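Local atomic coordinates of iota-carrageenase (Alteromonas sp., PDB entry 1H80), a protein that hydrolyses internal beta-1,4 linkages of iota-carrageenan, a sulfated galactan of red algal cell walls, with inversion of anomeric configuration. Residues A[365-368]-A[369-372]. Numbering follows the deposited sequence.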
loop_
_atom_site.group_PDB
_atom_site.type_symbol
_atom_site.label_atom_id
_atom_site.label_comp_id
_atom_site.label_asym_id
_atom_site.label_seq_id
_atom_site.Cartn_x
_atom_site.Cartn_y
_atom_site.Cartn_z
ATOM N N ASP A 365 -12.245 1.586 9.276
ATOM C CA ASP A 365 -11.490 0.496 9.889
ATOM C C ASP A 365 -10.826 1.176 11.078
ATOM O O ASP A 365 -10.212 2.233 10.930
ATOM C CB ASP A 365 -10.397 -0.050 8.956
ATOM C CG ASP A 365 -10.934 -0.984 7.887
ATOM O OD1 ASP A 365 -11.958 -1.658 8.128
ATOM O OD2 ASP A 365 -10.310 -1.065 6.804
ATOM N N LEU A 366 -10.949 0.577 12.256
ATOM C CA LEU A 366 -10.370 1.159 13.456
ATOM C C LEU A 366 -9.526 0.153 14.213
ATOM O O LEU A 366 -9.841 -1.031 14.252
ATOM C CB LEU A 366 -11.483 1.667 14.379
ATOM C CG LEU A 366 -12.429 2.715 13.791
ATOM C CD1 LEU A 366 -13.614 2.939 14.727
ATOM C CD2 LEU A 366 -11.665 4.011 13.565
ATOM N N LYS A 367 -8.446 0.635 14.816
ATOM C CA LYS A 367 -7.575 -0.219 15.605
ATOM C C LYS A 367 -8.030 -0.104 17.052
ATOM O O LYS A 367 -8.561 0.928 17.467
ATOM C CB LYS A 367 -6.120 0.231 15.476
ATOM C CG LYS A 367 -5.574 0.141 14.059
ATOM C CD LYS A 367 -5.616 -1.287 13.517
ATOM C CE LYS A 367 -4.682 -2.207 14.288
ATOM N NZ LYS A 367 -4.649 -3.588 13.723
ATOM N N GLN A 368 -7.833 -1.163 17.823
ATOM C CA GLN A 368 -8.253 -1.136 19.217
ATOM C C GLN A 368 -7.646 0.024 20.001
ATOM O O GLN A 368 -8.330 0.636 20.824
ATOM C CB GLN A 368 -7.894 -2.451 19.907
ATOM C CG GLN A 368 -8.545 -2.608 21.272
ATOM C CD GLN A 368 -8.158 -3.907 21.941
ATOM O OE1 GLN A 368 -7.099 -4.006 22.556
ATOM N NE2 GLN A 368 -9.007 -4.919 21.806
ATOM N N ASP A 369 -6.373 0.335 19.750
ATOM C CA ASP A 369 -5.713 1.416 20.474
ATOM C C ASP A 369 -6.144 2.809 20.029
ATOM O O ASP A 369 -5.540 3.805 20.418
ATOM C CB ASP A 369 -4.181 1.281 20.392
ATOM C CG ASP A 369 -3.627 1.542 18.999
ATOM O OD1 ASP A 369 -4.411 1.791 18.061
ATOM O OD2 ASP A 369 -2.385 1.495 18.846
ATOM N N GLN A 370 -7.196 2.873 19.217
ATOM C CA GLN A 370 -7.725 4.149 18.748
ATOM C C GLN A 370 -9.129 4.366 19.303
ATOM O O GLN A 370 -9.630 5.486 19.315
ATOM C CB GLN A 370 -7.801 4.179 17.218
ATOM C CG GLN A 370 -6.468 4.009 16.513
ATOM C CD GLN A 370 -6.622 3.944 15.007
ATOM O OE1 GLN A 370 -7.589 3.376 14.497
ATOM N NE2 GLN A 370 -5.658 4.509 14.285
ATOM N N LEU A 371 -9.754 3.288 19.764
ATOM C CA LEU A 371 -11.120 3.355 20.286
ATOM C C LEU A 371 -11.341 4.333 21.428
ATOM O O LEU A 371 -12.433 4.885 21.567
ATOM C CB LEU A 371 -11.589 1.970 20.727
ATOM C CG LEU A 371 -11.685 0.894 19.646
ATOM C CD1 LEU A 371 -12.200 -0.395 20.274
ATOM C CD2 LEU A 371 -12.614 1.355 18.528
ATOM N N ASP A 372 -10.317 4.552 22.242
ATOM C CA ASP A 372 -10.450 5.461 23.369
ATOM C C ASP A 372 -10.610 6.911 22.929
ATOM O O ASP A 372 -11.010 7.765 23.715
ATOM C CB ASP A 372 -9.247 5.320 24.305
ATOM C CG ASP A 372 -9.217 3.976 25.020
ATOM O OD1 ASP A 372 -10.129 3.148 24.794
ATOM O OD2 ASP A 372 -8.277 3.748 25.813
HETATM O O HOH W 1 -8.227 3.850 11.824
HETATM O O HOH W 2 -8.024 2.830 22.488
#
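Lys367 and Gln370 close a type I beta turn: Gln370 N donates to Lys367 O at 3.0 Å (150° at the hydrogen), while Gln368 and Asp369, the two central residues, have the backbone angles of that type. An overlapping turn follows, in which Leu371 N reaches Gln368 O at 3.2 Å. The side chain of Gln370 ties the first turn a second time, folding back so that OE1 accepts Lys367 N at 2.9 Å in a nearly straight bond (173°), the donor standing above the amide's carbonyl plane. With CG beside its own backbone N (chi1 -61°) and the chain extended beyond it, the side chain crosses that of Lys367 at a slant, with OE1 3.6 Å from Lys367 CB. Water 1 also donates to OE1 (2.8 Å) and links it to Asp365 O. A leucine in place of Gln370 would probably leave Lys367 N without this acceptor and water 1 without one of its two. Lys367 NZ is hydrogen-bonded to Gln397 O, Gln368 NE2 to Tyr399 OH. Leu366 CD1 and Leu371 CD2 meet in an apolar contact at 4.2 Å. The two overlapping turns carry the chain out of strand 364-366, in the excursion between parallel strands 351-359 and 407-409 of the beta-helix.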